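Local coordinates for protein esterase D (Cellvibrio japonicus, PDB 2W87) that binds glucuronic acid-containing sugars through its calcium-binding family 35 carbohydrate-binding module, part of an enzyme probably involved in breaking down plant cell-wall xylan, at residues Ile73-Ser84 with Ala97-Asn108. Sequence-based numbering, arbitrary orientation.
Sequences INGGSNGNYTVS and ATIDVDLVQGNN
With CG of Tyr81 turned anti to its own carbonyl carbon (chi1 -63°), the phenol ring lies across strand 97-103 and lays one face on Val101. The same first torsion in Val101 (chi1 -56°) sets its CG1 beneath the ring, 3.8 Å from the Tyr81 centroid and almost on the ring normal, a CH-pi contact. Farther along, the hydroxyl accepts a nearly straight bond from the backbone, Asp102 N to Tyr81 OH 3.0 Å, which ties down the far end of the ring. Two waters lie at the ring edge, in its plane: one donates hydrogen bonds to Tyr81 OH and Asp102 OD2, while the other accepts from the hydroxyl and donates to the carbonyls of Asn78 and Asp102. At the root of the ring, Ile99 CD1 packs obliquely against Tyr81 CB at 3.6 Å, and Val83 carries the apolar seam on to Ala97.

A polar cluster holds the other end. Asn74 ND2 uses its two N-H groups in the amide plane: the bond to Asn107 O (3.2 Å) joins the type I' turn Asn74-Ser77 to the turn 104-106 that crosses from strand 95-103 to strand 106-114, while the bond to Asn78 OD1 (2.7 Å) holds the amide on its own side. The Val104 and Asn78 side chains cross at about a right angle, Val104 CG1 lying 3.5 Å from Asn78 CG. Asn108 braces that turn from within: OD1 accepts from Val104 N and ND2 donates to Val104 O. Ile73 CD1 reaches inward to Leu103 CD2, 3.7 Å away.

Strands 80-83 and 97-103 run nearly antiparallel, their axes approaching to 8.1 Å, but belong to different sheets of this beta-sandwich module: Tyr81 and Val83 pair with strand 69-73, whereas Ala97 and Ile99 pair with strand 51-60. Side chains, main-chain polar groups and waters link the two sheets here, and Asn74 pairs with Ile109 of strand 106-114.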
loop_
_atom_site.group_PDB
_atom_site.type_symbol
_atom_site.label_atom_id
_atom_site.label_comp_id
_atom_site.label_asym_id
_atom_site.label_seq_id
_atom_site.Cartn_x
_atom_site.Cartn_y
_atom_site.Cartn_z
ATOM N N ILE A 73 1.236 10.130 -4.873
ATOM C CA ILE A 73 0.377 10.866 -3.967
ATOM C C ILE A 73 -0.452 11.833 -4.800
ATOM O O ILE A 73 0.087 12.605 -5.605
ATOM C CB ILE A 73 1.190 11.596 -2.921
ATOM C CG1 ILE A 73 2.024 10.594 -2.123
ATOM C CG2 ILE A 73 0.304 12.383 -2.002
ATOM C CD1 ILE A 73 2.841 11.235 -1.022
ATOM N N ASN A 74 -1.760 11.777 -4.632
ATOM C CA ASN A 74 -2.677 12.625 -5.377
ATOM C C ASN A 74 -2.485 12.559 -6.900
ATOM O O ASN A 74 -2.442 13.567 -7.589
ATOM C CB ASN A 74 -2.602 14.038 -4.827
ATOM C CG ASN A 74 -3.191 14.136 -3.437
ATOM O OD1 ASN A 74 -4.034 13.307 -3.031
ATOM N ND2 ASN A 74 -2.772 15.150 -2.701
ATOM N N GLY A 75 -2.437 11.339 -7.403
ATOM C CA GLY A 75 -2.433 11.087 -8.846
ATOM C C GLY A 75 -1.153 11.611 -9.449
ATOM O O GLY A 75 -1.121 11.992 -10.622
ATOM N N GLY A 76 -0.102 11.693 -8.640
ATOM C CA GLY A 76 1.199 12.090 -9.159
ATOM C C GLY A 76 1.462 13.577 -9.028
ATOM O O GLY A 76 2.598 14.015 -9.169
ATOM N N SER A 77 0.429 14.353 -8.727
ATOM C CA SER A 77 0.579 15.777 -8.523
ATOM C C SER A 77 1.425 16.114 -7.305
ATOM O O SER A 77 2.083 17.147 -7.290
ATOM C CB SER A 77 -0.772 16.455 -8.379
ATOM O OG SER A 77 -1.433 16.449 -9.626
ATOM N N ASN A 78 1.406 15.259 -6.294
ATOM C CA ASN A 78 2.136 15.515 -5.065
ATOM C C ASN A 78 3.233 14.482 -4.753
ATOM O O ASN A 78 3.697 14.401 -3.621
ATOM C CB ASN A 78 1.150 15.634 -3.899
ATOM C CG ASN A 78 0.254 16.865 -4.010
ATOM O OD1 ASN A 78 -0.981 16.771 -3.984
ATOM N ND2 ASN A 78 0.878 18.030 -4.155
ATOM N N GLY A 79 3.674 13.703 -5.737
ATOM C CA GLY A 79 4.833 12.825 -5.498
ATOM C C GLY A 79 4.748 11.486 -6.191
ATOM O O GLY A 79 3.672 10.883 -6.248
ATOM N N ASN A 80 5.891 11.036 -6.721
ATOM C CA ASN A 80 6.023 9.773 -7.423
ATOM C C ASN A 80 7.222 8.979 -6.896
ATOM O O ASN A 80 8.325 9.439 -6.958
ATOM C CB ASN A 80 6.171 10.001 -8.916
ATOM C CG ASN A 80 4.983 10.749 -9.511
ATOM O OD1 ASN A 80 4.083 10.142 -10.066
ATOM N ND2 ASN A 80 4.981 12.079 -9.385
ATOM N N TYR A 81 6.966 7.803 -6.328
ATOM C CA TYR A 81 7.974 7.048 -5.612
ATOM C C TYR A 81 8.007 5.636 -6.126
ATOM O O TYR A 81 7.048 5.169 -6.764
ATOM C CB TYR A 81 7.629 6.998 -4.124
ATOM C CG TYR A 81 7.618 8.340 -3.424
ATOM C CD1 TYR A 81 8.743 8.789 -2.760
ATOM C CD2 TYR A 81 6.475 9.127 -3.395
ATOM C CE1 TYR A 81 8.744 10.001 -2.108
ATOM C CE2 TYR A 81 6.479 10.343 -2.772
ATOM C CZ TYR A 81 7.614 10.762 -2.116
ATOM O OH TYR A 81 7.618 11.982 -1.477
ATOM N N THR A 82 9.091 4.934 -5.816
ATOM C CA THR A 82 9.243 3.548 -6.226
ATOM C C THR A 82 9.300 2.689 -4.971
ATOM O O THR A 82 9.960 3.080 -4.020
ATOM C CB THR A 82 10.518 3.369 -7.069
ATOM O OG1 THR A 82 11.664 3.781 -6.306
ATOM C CG2 THR A 82 10.426 4.207 -8.349
ATOM N N VAL A 83 8.602 1.541 -4.955
ATOM C CA VAL A 83 8.604 0.640 -3.807
ATOM C C VAL A 83 9.081 -0.719 -4.285
ATOM O O VAL A 83 8.497 -1.292 -5.185
ATOM C CB VAL A 83 7.196 0.499 -3.173
ATOM C CG1 VAL A 83 7.226 -0.404 -1.966
ATOM C CG2 VAL A 83 6.646 1.868 -2.768
ATOM N N SER A 84 10.169 -1.198 -3.702
ATOM C CA SER A 84 10.739 -2.493 -4.079
ATOM C C SER A 84 10.039 -3.582 -3.304
ATOM O O SER A 84 9.980 -3.512 -2.072
ATOM C CB SER A 84 12.221 -2.530 -3.739
ATOM O OG SER A 84 12.917 -1.515 -4.432
ATOM N N ALA A 97 8.057 -3.431 3.370
ATOM C CA ALA A 97 8.869 -2.499 2.610
ATOM C C ALA A 97 8.599 -1.136 3.225
ATOM O O ALA A 97 7.483 -0.840 3.621
ATOM C CB ALA A 97 8.503 -2.511 1.132
ATOM N N THR A 98 9.622 -0.299 3.312
ATOM C CA THR A 98 9.422 1.019 3.903
ATOM C C THR A 98 9.949 2.083 2.976
ATOM O O THR A 98 11.015 1.919 2.380
ATOM C CB THR A 98 10.085 1.152 5.291
ATOM O OG1 THR A 98 9.734 2.421 5.868
ATOM C CG2 THR A 98 11.603 1.035 5.170
ATOM N N ILE A 99 9.189 3.169 2.871
ATOM C CA ILE A 99 9.579 4.318 2.082
ATOM C C ILE A 99 9.202 5.596 2.845
ATOM O O ILE A 99 8.149 5.649 3.497
ATOM C CB ILE A 99 8.922 4.277 0.693
ATOM C CG1 ILE A 99 9.421 5.424 -0.182
ATOM C CG2 ILE A 99 7.412 4.289 0.792
ATOM C CD1 ILE A 99 9.433 5.092 -1.618
ATOM N N ASP A 100 10.092 6.580 2.818
ATOM C CA ASP A 100 9.754 7.888 3.344
ATOM C C ASP A 100 9.133 8.730 2.230
ATOM O O ASP A 100 9.588 8.726 1.095
ATOM C CB ASP A 100 10.973 8.583 3.933
ATOM C CG ASP A 100 11.336 8.067 5.331
ATOM O OD1 ASP A 100 10.671 7.166 5.866
ATOM O OD2 ASP A 100 12.293 8.598 5.914
ATOM N N VAL A 101 8.073 9.455 2.563
ATOM C CA VAL A 101 7.363 10.231 1.567
ATOM C C VAL A 101 6.973 11.543 2.201
ATOM O O VAL A 101 6.842 11.624 3.413
ATOM C CB VAL A 101 6.062 9.565 1.084
ATOM C CG1 VAL A 101 6.331 8.174 0.540
ATOM C CG2 VAL A 101 5.011 9.518 2.201
ATOM N N ASP A 102 6.779 12.553 1.362
ATOM C CA ASP A 102 6.352 13.855 1.845
ATOM C C ASP A 102 4.872 13.975 1.577
ATOM O O ASP A 102 4.443 14.043 0.420
ATOM C CB ASP A 102 7.135 14.963 1.157
ATOM C CG ASP A 102 8.441 15.264 1.875
ATOM O OD1 ASP A 102 8.382 15.830 2.994
ATOM O OD2 ASP A 102 9.519 14.928 1.341
ATOM N N LEU A 103 4.096 13.978 2.646
ATOM C CA LEU A 103 2.665 14.201 2.549
ATOM C C LEU A 103 2.378 15.695 2.541
ATOM O O LEU A 103 3.107 16.489 3.151
ATOM C CB LEU A 103 1.913 13.531 3.698
ATOM C CG LEU A 103 1.965 12.004 3.852
ATOM C CD1 LEU A 103 0.925 11.539 4.874
ATOM C CD2 LEU A 103 1.751 11.278 2.561
ATOM N N VAL A 104 1.327 16.077 1.827
ATOM C CA VAL A 104 0.859 17.461 1.823
ATOM C C VAL A 104 -0.132 17.669 2.969
ATOM O O VAL A 104 -0.797 16.728 3.426
ATOM C CB VAL A 104 0.190 17.859 0.485
ATOM C CG1 VAL A 104 1.154 17.645 -0.685
ATOM C CG2 VAL A 104 -1.091 17.088 0.260
ATOM N N GLN A 105 -0.250 18.909 3.432
ATOM C CA GLN A 105 -1.267 19.235 4.415
ATOM C C GLN A 105 -2.626 18.903 3.788
ATOM O O GLN A 105 -2.868 19.219 2.612
ATOM C CB GLN A 105 -1.202 20.727 4.746
ATOM C CG GLN A 105 -2.050 21.119 5.892
ATOM C CD GLN A 105 -2.068 22.629 6.093
ATOM O OE1 GLN A 105 -2.096 23.406 5.128
ATOM N NE2 GLN A 105 -2.081 23.044 7.338
ATOM N N GLY A 106 -3.499 18.247 4.543
ATOM C CA GLY A 106 -4.802 17.855 4.004
ATOM C C GLY A 106 -4.828 16.450 3.445
ATOM O O GLY A 106 -4.184 15.571 3.976
ATOM N N ASN A 107 -5.565 16.248 2.362
ATOM C CA ASN A 107 -5.830 14.897 1.868
ATOM C C ASN A 107 -4.714 14.413 0.986
ATOM O O ASN A 107 -4.241 15.156 0.125
ATOM C CB ASN A 107 -7.120 14.862 1.062
ATOM C CG ASN A 107 -7.781 13.511 1.095
ATOM O OD1 ASN A 107 -7.983 12.948 2.175
ATOM N ND2 ASN A 107 -8.133 12.973 -0.089
ATOM N N ASN A 108 -4.315 13.164 1.212
ATOM C CA ASN A 108 -3.290 12.497 0.423
ATOM C C ASN A 108 -3.836 11.144 0.006
ATOM O O ASN A 108 -3.963 10.244 0.857
ATOM C CB ASN A 108 -2.055 12.260 1.289
ATOM C CG ASN A 108 -1.369 13.537 1.692
ATOM O OD1 ASN A 108 -0.381 13.941 1.063
ATOM N ND2 ASN A 108 -1.853 14.163 2.782
HETATM O O HOH W 1 -6.721 14.359 -2.385
HETATM O O HOH W 2 5.426 13.740 -1.983
HETATM O O HOH W 3 10.132 12.934 -0.826
#